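Local coordinates for protein cellulase CEL9M (Clostridium cellulolyticum, PDB 1IA6) that probably hydrolyses internal beta-1,4-glucosidic linkages in cellulose, lichenin and cereal beta-D-glucans as a family 9 endoglucanase, at residues W304-L318 / E410-V422. Sequence-based numbering, arbitrary orientation.
Sequences WGVLRYAAAESMVML and EVALDYNAGLVGV. With SO4 (sulfate ion), chain E.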
ATOM      1  N   TRP A 304      12.513   2.680  10.396  1.00 12.47           N
ATOM      2  CA  TRP A 304      12.380   2.087   9.071  1.00 13.82           C
ATOM      3  C   TRP A 304      11.118   2.541   8.348  1.00 11.47           C
ATOM      4  O   TRP A 304      10.013   2.382   8.861  1.00 10.52           O
ATOM      5  CB  TRP A 304      12.406   0.560   9.178  1.00 17.17           C
ATOM      6  CG  TRP A 304      12.888  -0.100   7.926  1.00 22.10           C
ATOM      7  CD1 TRP A 304      12.148  -0.412   6.822  1.00 23.02           C
ATOM      8  CD2 TRP A 304      14.240  -0.465   7.620  1.00 23.00           C
ATOM      9  NE1 TRP A 304      12.956  -0.946   5.845  1.00 24.79           N
ATOM     10  CE2 TRP A 304      14.244  -0.989   6.309  1.00 23.78           C
ATOM     11  CE3 TRP A 304      15.449  -0.398   8.326  1.00 25.01           C
ATOM     12  CZ2 TRP A 304      15.413  -1.443   5.687  1.00 24.97           C
ATOM     13  CZ3 TRP A 304      16.611  -0.849   7.709  1.00 24.68           C
ATOM     14  CH2 TRP A 304      16.582  -1.365   6.401  1.00 25.36           C
ATOM     15  N   GLY A 305      11.297   3.096   7.150  1.00 10.99           N
ATOM     16  CA  GLY A 305      10.165   3.584   6.381  1.00 10.22           C
ATOM     17  C   GLY A 305       9.465   4.683   7.155  1.00  8.71           C
ATOM     18  O   GLY A 305       8.241   4.690   7.276  1.00  9.38           O
ATOM     19  N   VAL A 306      10.242   5.629   7.676  1.00  7.54           N
ATOM     20  CA  VAL A 306       9.671   6.705   8.472  1.00  9.18           C
ATOM     21  C   VAL A 306       8.663   7.582   7.729  1.00  7.60           C
ATOM     22  O   VAL A 306       7.633   7.949   8.296  1.00  9.40           O
ATOM     23  CB  VAL A 306      10.780   7.590   9.104  1.00 11.32           C
ATOM     24  CG1 VAL A 306      11.555   8.316   8.032  1.00 12.56           C
ATOM     25  CG2 VAL A 306      10.160   8.571  10.084  1.00 11.61           C
ATOM     26  N   LEU A 307       8.937   7.911   6.469  1.00  7.77           N
ATOM     27  CA  LEU A 307       8.012   8.750   5.699  1.00  7.97           C
ATOM     28  C   LEU A 307       6.734   7.985   5.370  1.00  8.67           C
ATOM     29  O   LEU A 307       5.656   8.570   5.258  1.00  8.55           O
ATOM     30  CB  LEU A 307       8.677   9.243   4.411  1.00  8.26           C
ATOM     31  CG  LEU A 307       9.906  10.132   4.649  1.00  8.61           C
ATOM     32  CD1 LEU A 307      10.488  10.565   3.314  1.00 10.43           C
ATOM     33  CD2 LEU A 307       9.510  11.350   5.479  1.00  9.95           C
ATOM     34  N   ARG A 308       6.865   6.673   5.212  1.00  7.56           N
ATOM     35  CA  ARG A 308       5.724   5.815   4.930  1.00  9.86           C
ATOM     36  C   ARG A 308       4.707   5.961   6.067  1.00  8.70           C
ATOM     37  O   ARG A 308       3.504   6.073   5.825  1.00  9.27           O
ATOM     38  CB  ARG A 308       6.212   4.360   4.779  1.00 10.14           C
ATOM     39  CG  ARG A 308       5.173   3.257   4.961  1.00 11.05           C
ATOM     40  CD  ARG A 308       5.094   2.827   6.415  1.00 13.15           C
ATOM     41  NE  ARG A 308       6.385   2.378   6.946  1.00 12.01           N
ATOM     42  CZ  ARG A 308       6.912   1.169   6.766  1.00 13.39           C
ATOM     43  NH1 ARG A 308       6.276   0.245   6.054  1.00 14.99           N
ATOM     44  NH2 ARG A 308       8.077   0.870   7.326  1.00 14.52           N
ATOM     45  N   TYR A 309       5.191   5.987   7.308  1.00  7.38           N
ATOM     46  CA  TYR A 309       4.302   6.130   8.456  1.00  8.79           C
ATOM     47  C   TYR A 309       3.659   7.510   8.534  1.00  8.04           C
ATOM     48  O   TYR A 309       2.467   7.625   8.813  1.00  8.59           O
ATOM     49  CB  TYR A 309       5.058   5.849   9.760  1.00  9.30           C
ATOM     50  CG  TYR A 309       5.470   4.405   9.928  1.00 12.62           C
ATOM     51  CD1 TYR A 309       4.533   3.378   9.812  1.00 13.17           C
ATOM     52  CD2 TYR A 309       6.793   4.060  10.212  1.00 12.65           C
ATOM     53  CE1 TYR A 309       4.898   2.046   9.974  1.00 16.48           C
ATOM     54  CE2 TYR A 309       7.169   2.725  10.378  1.00 14.72           C
ATOM     55  CZ  TYR A 309       6.213   1.725  10.255  1.00 17.44           C
ATOM     56  OH  TYR A 309       6.563   0.403  10.413  1.00 19.76           O
ATOM     57  N   ALA A 310       4.446   8.559   8.295  1.00  8.01           N
ATOM     58  CA  ALA A 310       3.919   9.921   8.354  1.00  9.74           C
ATOM     59  C   ALA A 310       2.824  10.144   7.309  1.00 10.00           C
ATOM     60  O   ALA A 310       1.799  10.777   7.593  1.00  9.93           O
ATOM     61  CB  ALA A 310       5.051  10.934   8.161  1.00  8.28           C
ATOM     62  N   ALA A 311       3.040   9.620   6.105  1.00  8.76           N
ATOM     63  CA  ALA A 311       2.062   9.754   5.029  1.00  7.95           C
ATOM     64  C   ALA A 311       0.786   8.968   5.332  1.00  8.45           C
ATOM     65  O   ALA A 311      -0.317   9.448   5.082  1.00  8.84           O
ATOM     66  CB  ALA A 311       2.664   9.278   3.708  1.00  8.24           C
ATOM     67  N   ALA A 312       0.942   7.758   5.864  1.00  8.55           N
ATOM     68  CA  ALA A 312      -0.201   6.907   6.189  1.00  9.04           C
ATOM     69  C   ALA A 312      -1.102   7.524   7.262  1.00  9.24           C
ATOM     70  O   ALA A 312      -2.326   7.525   7.126  1.00  8.14           O
ATOM     71  CB  ALA A 312       0.285   5.525   6.636  1.00  8.71           C
ATOM     72  N   GLU A 313      -0.508   8.048   8.328  1.00  7.92           N
ATOM     73  CA  GLU A 313      -1.310   8.659   9.384  1.00  8.77           C
ATOM     74  C   GLU A 313      -2.005   9.901   8.828  1.00  8.67           C
ATOM     75  O   GLU A 313      -3.171  10.155   9.121  1.00  8.27           O
ATOM     76  CB  GLU A 313      -0.426   9.043  10.576  1.00  8.76           C
ATOM     77  CG  GLU A 313      -1.167   9.699  11.747  1.00 11.31           C
ATOM     78  CD  GLU A 313      -2.049   8.736  12.534  1.00 13.97           C
ATOM     79  OE1 GLU A 313      -1.873   7.504  12.416  1.00 14.01           O
ATOM     80  OE2 GLU A 313      -2.913   9.221  13.296  1.00 14.70           O
ATOM     81  N   SER A 314      -1.288  10.673   8.017  1.00  7.90           N
ATOM     82  CA  SER A 314      -1.860  11.882   7.438  1.00  7.92           C
ATOM     83  C   SER A 314      -3.051  11.557   6.538  1.00  9.08           C
ATOM     84  O   SER A 314      -4.041  12.291   6.514  1.00  8.48           O
ATOM     85  CB  SER A 314      -0.790  12.646   6.654  1.00  9.72           C
ATOM     86  OG  SER A 314       0.246  13.078   7.523  1.00 10.59           O
ATOM     87  N   MET A 315      -2.966  10.451   5.806  1.00  7.58           N
ATOM     88  CA  MET A 315      -4.067  10.061   4.935  1.00  8.74           C
ATOM     89  C   MET A 315      -5.325   9.765   5.755  1.00  9.52           C
ATOM     90  O   MET A 315      -6.421  10.210   5.406  1.00  8.44           O
ATOM     91  CB  MET A 315      -3.699   8.825   4.107  1.00  7.69           C
ATOM     92  CG  MET A 315      -4.826   8.388   3.180  1.00 11.28           C
ATOM     93  SD  MET A 315      -4.595   6.760   2.468  1.00 12.26           S
ATOM     94  CE  MET A 315      -6.272   6.399   1.960  1.00 13.93           C
ATOM     95  N   VAL A 316      -5.169   9.012   6.841  1.00 10.00           N
ATOM     96  CA  VAL A 316      -6.304   8.673   7.694  1.00  9.35           C
ATOM     97  C   VAL A 316      -6.938   9.942   8.263  1.00 10.06           C
ATOM     98  O   VAL A 316      -8.163  10.074   8.295  1.00  9.78           O
ATOM     99  CB  VAL A 316      -5.874   7.747   8.857  1.00 11.17           C
ATOM    100  CG1 VAL A 316      -7.074   7.423   9.741  1.00 12.52           C
ATOM    101  CG2 VAL A 316      -5.272   6.463   8.297  1.00 12.68           C
ATOM    102  N   MET A 317      -6.105  10.877   8.709  1.00  9.07           N
ATOM    103  CA  MET A 317      -6.612  12.130   9.255  1.00 10.13           C
ATOM    104  C   MET A 317      -7.403  12.916   8.211  1.00 11.00           C
ATOM    105  O   MET A 317      -8.415  13.536   8.535  1.00 13.05           O
ATOM    106  CB  MET A 317      -5.465  12.995   9.779  1.00 10.89           C
ATOM    107  CG  MET A 317      -4.743  12.403  10.968  1.00 12.30           C
ATOM    108  SD  MET A 317      -3.428  13.489  11.544  1.00 14.31           S
ATOM    109  CE  MET A 317      -3.215  12.886  13.229  1.00 14.12           C
ATOM    110  N   LEU A 318      -6.950  12.898   6.961  1.00 10.01           N
ATOM    111  CA  LEU A 318      -7.662  13.630   5.912  1.00 10.09           C
ATOM    112  C   LEU A 318      -8.990  12.976   5.540  1.00 10.14           C
ATOM    113  O   LEU A 318      -9.942  13.664   5.167  1.00 10.70           O
ATOM    114  CB  LEU A 318      -6.783  13.787   4.666  1.00 11.99           C
ATOM    115  CG  LEU A 318      -5.567  14.702   4.844  1.00 11.82           C
ATOM    116  CD1 LEU A 318      -4.905  14.927   3.497  1.00 13.43           C
ATOM    117  CD2 LEU A 318      -5.998  16.033   5.448  1.00 12.34           C
ATOM    118  N   GLU A 410      15.308   2.740   0.812  1.00 11.78           N
ATOM    119  CA  GLU A 410      14.351   1.711   0.433  1.00 13.61           C
ATOM    120  C   GLU A 410      13.088   2.320  -0.162  1.00 11.79           C
ATOM    121  O   GLU A 410      12.704   3.435   0.185  1.00 11.03           O
ATOM    122  CB  GLU A 410      13.976   0.848   1.640  1.00 16.00           C
ATOM    123  CG  GLU A 410      14.849  -0.387   1.789  1.00 24.86           C
ATOM    124  CD  GLU A 410      14.038  -1.628   2.101  1.00 28.86           C
ATOM    125  OE1 GLU A 410      13.397  -1.669   3.174  1.00 31.61           O
ATOM    126  OE2 GLU A 410      14.035  -2.561   1.268  1.00 32.14           O
ATOM    127  N   VAL A 411      12.472   1.584  -1.083  1.00 10.41           N
ATOM    128  CA  VAL A 411      11.225   1.992  -1.732  1.00  9.28           C
ATOM    129  C   VAL A 411      10.350   0.738  -1.720  1.00  8.96           C
ATOM    130  O   VAL A 411      10.872  -0.371  -1.712  1.00  9.61           O
ATOM    131  CB  VAL A 411      11.450   2.439  -3.195  1.00  9.64           C
ATOM    132  CG1 VAL A 411      12.377   3.646  -3.230  1.00  9.65           C
ATOM    133  CG2 VAL A 411      12.033   1.288  -4.017  1.00 11.84           C
ATOM    134  N   ALA A 412       9.030   0.900  -1.712  1.00  7.84           N
ATOM    135  CA  ALA A 412       8.158  -0.271  -1.676  1.00  7.43           C
ATOM    136  C   ALA A 412       6.712   0.059  -1.996  1.00  7.19           C
ATOM    137  O   ALA A 412       6.290   1.209  -1.903  1.00  6.76           O
ATOM    138  CB  ALA A 412       8.236  -0.924  -0.302  1.00  7.45           C
ATOM    139  N   LEU A 413       5.953  -0.970  -2.363  1.00  6.83           N
ATOM    140  CA  LEU A 413       4.542  -0.796  -2.680  1.00  7.99           C
ATOM    141  C   LEU A 413       3.783  -0.143  -1.527  1.00  7.45           C
ATOM    142  O   LEU A 413       3.053   0.825  -1.734  1.00  7.72           O
ATOM    143  CB  LEU A 413       3.883  -2.145  -2.979  1.00  6.53           C
ATOM    144  CG  LEU A 413       4.313  -2.937  -4.212  1.00  9.59           C
ATOM    145  CD1 LEU A 413       3.499  -4.233  -4.286  1.00 10.24           C
ATOM    146  CD2 LEU A 413       4.105  -2.101  -5.462  1.00  7.41           C
ATOM    147  N   ASP A 414       3.957  -0.668  -0.315  1.00  7.21           N
ATOM    148  CA  ASP A 414       3.231  -0.129   0.829  1.00  8.53           C
ATOM    149  C   ASP A 414       3.622   1.305   1.183  1.00  9.10           C
ATOM    150  O   ASP A 414       2.838   2.032   1.791  1.00  9.13           O
ATOM    151  CB  ASP A 414       3.359  -1.056   2.051  1.00  8.81           C
ATOM    152  CG  ASP A 414       4.717  -0.982   2.722  1.00 12.35           C
ATOM    153  OD1 ASP A 414       5.717  -1.442   2.131  1.00 14.32           O
ATOM    154  OD2 ASP A 414       4.781  -0.464   3.856  1.00 12.59           O
ATOM    155  N   TYR A 415       4.819   1.719   0.785  1.00  7.63           N
ATOM    156  CA  TYR A 415       5.269   3.086   1.043  1.00  7.48           C
ATOM    157  C   TYR A 415       4.426   4.037   0.196  1.00  7.51           C
ATOM    158  O   TYR A 415       3.843   4.999   0.701  1.00  7.82           O
ATOM    159  CB  TYR A 415       6.733   3.264   0.632  1.00  6.52           C
ATOM    160  CG  TYR A 415       7.776   2.710   1.579  1.00  8.00           C
ATOM    161  CD1 TYR A 415       7.476   1.690   2.481  1.00  7.96           C
ATOM    162  CD2 TYR A 415       9.088   3.185   1.533  1.00  9.04           C
ATOM    163  CE1 TYR A 415       8.460   1.157   3.315  1.00 10.57           C
ATOM    164  CE2 TYR A 415      10.079   2.661   2.359  1.00 10.27           C
ATOM    165  CZ  TYR A 415       9.759   1.648   3.245  1.00 10.98           C
ATOM    166  OH  TYR A 415      10.741   1.126   4.050  1.00 13.04           O
ATOM    167  N   ASN A 416       4.371   3.760  -1.104  1.00  6.61           N
ATOM    168  CA  ASN A 416       3.620   4.605  -2.022  1.00  7.33           C
ATOM    169  C   ASN A 416       2.107   4.549  -1.908  1.00  8.72           C
ATOM    170  O   ASN A 416       1.429   5.511  -2.265  1.00  8.38           O
ATOM    171  CB  ASN A 416       4.028   4.310  -3.467  1.00  7.68           C
ATOM    172  CG  ASN A 416       5.177   5.188  -3.927  1.00 10.48           C
ATOM    173  OD1 ASN A 416       6.282   5.108  -3.393  1.00  9.19           O
ATOM    174  ND2 ASN A 416       4.915   6.043  -4.910  1.00  9.24           N
ATOM    175  N   ALA A 417       1.567   3.441  -1.412  1.00  8.74           N
ATOM    176  CA  ALA A 417       0.116   3.326  -1.286  1.00  8.60           C
ATOM    177  C   ALA A 417      -0.452   4.481  -0.460  1.00  9.07           C
ATOM    178  O   ALA A 417      -1.395   5.153  -0.881  1.00  7.73           O
ATOM    179  CB  ALA A 417      -0.252   1.992  -0.648  1.00  9.94           C
ATOM    180  N   GLY A 418       0.138   4.711   0.710  1.00  7.69           N
ATOM    181  CA  GLY A 418      -0.313   5.780   1.583  1.00  9.44           C
ATOM    182  C   GLY A 418      -0.026   7.165   1.032  1.00  9.63           C
ATOM    183  O   GLY A 418      -0.758   8.113   1.323  1.00 10.50           O
ATOM    184  N   LEU A 419       1.037   7.287   0.242  1.00  8.35           N
ATOM    185  CA  LEU A 419       1.407   8.571  -0.349  1.00  9.91           C
ATOM    186  C   LEU A 419       0.346   9.006  -1.346  1.00  8.61           C
ATOM    187  O   LEU A 419      -0.072  10.163  -1.355  1.00  9.30           O
ATOM    188  CB  LEU A 419       2.762   8.476  -1.058  1.00 10.64           C
ATOM    189  CG  LEU A 419       3.219   9.751  -1.783  1.00 11.73           C
ATOM    190  CD1 LEU A 419       3.412  10.882  -0.772  1.00 12.11           C
ATOM    191  CD2 LEU A 419       4.507   9.489  -2.531  1.00 11.81           C
ATOM    192  N   VAL A 420      -0.084   8.080  -2.196  1.00  8.40           N
ATOM    193  CA  VAL A 420      -1.110   8.408  -3.178  1.00  8.88           C
ATOM    194  C   VAL A 420      -2.346   8.947  -2.463  1.00  8.91           C
ATOM    195  O   VAL A 420      -2.907   9.968  -2.858  1.00 10.52           O
ATOM    196  CB  VAL A 420      -1.515   7.173  -4.010  1.00  8.93           C
ATOM    197  CG1 VAL A 420      -2.668   7.530  -4.939  1.00  8.66           C
ATOM    198  CG2 VAL A 420      -0.328   6.680  -4.819  1.00  9.25           C
ATOM    199  N   GLY A 421      -2.758   8.261  -1.401  1.00  8.58           N
ATOM    200  CA  GLY A 421      -3.927   8.681  -0.648  1.00 10.70           C
ATOM    201  C   GLY A 421      -3.830  10.067  -0.031  1.00 10.87           C
ATOM    202  O   GLY A 421      -4.746  10.877  -0.172  1.00 10.17           O
ATOM    203  N   VAL A 422      -2.727  10.352   0.658  1.00 11.48           N
ATOM    204  CA  VAL A 422      -2.571  11.658   1.287  1.00  9.84           C
ATOM    205  C   VAL A 422      -2.490  12.776   0.247  1.00  9.62           C
ATOM    206  O   VAL A 422      -3.025  13.864   0.461  1.00 10.80           O
ATOM    207  CB  VAL A 422      -1.325  11.704   2.229  1.00  9.96           C
ATOM    208  CG1 VAL A 422      -0.037  11.725   1.429  1.00  8.20           C
ATOM    209  CG2 VAL A 422      -1.418  12.923   3.144  1.00  9.97           C
TER
HETATM  210  S   SO4 E1266       8.787  -2.840   6.876  1.00 30.63           S
HETATM  211  O1  SO4 E1266       9.855  -3.316   5.970  1.00 28.72           O
HETATM  212  O2  SO4 E1266       7.593  -2.498   6.081  1.00 24.34           O
HETATM  213  O3  SO4 E1266       9.267  -1.648   7.606  1.00 27.67           O
HETATM  214  O4  SO4 E1266       8.459  -3.909   7.846  1.00 28.45           O
HETATM  215  O   HOH W   1      13.238   2.555   5.028  1.00 23.74           O
HETATM  216  O   HOH W   2       2.527   5.430   3.223  1.00 11.40           O
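Trp304 NE1 donates in its ring plane to Glu410 OE1 at 2.8 Å, tying the indole to the predicted catalytic glutamate. Arg308 makes the charged link: its NH1 bridges to Asp414 OD2 at 2.8 Å, a bent, weak hydrogen bond. NH1 and NH2 also grip a sulfate, probably from the crystallisation liquor, which Trp256 NE1 bonds too. Bends at chi2 (-90°) and chi3 (-57°) turn the arginine back toward its own helix start, where NH2 and NE donate hydrogen bonds to Trp304 O and Gly305 O, respectively; these, the weak bond to Asp414 and two to the sulfate hold the guanidinium in place. Arg308 CB sits over one face of the Tyr415 ring in CH-pi contact, 4.1 Å from the centroid, and Tyr415 OH comes 3.4 Å from Gly305 CA. One water joins that hydroxyl to Gly305 N; another donates to both Arg308 O and Tyr415 O. Farther along, contact is apolar: Val422 is a knob among Ala311, Ser314, Met315 and Leu318, and Met315 SD packs on Gly421 CA. Segments 306-318 and 413-422, directions 36° and axes 7.9 Å apart, belong to the alpha barrel; helix 327-341 meets Leu318 and Val422, helix 64-80 Met315, helix 274-289 Met317.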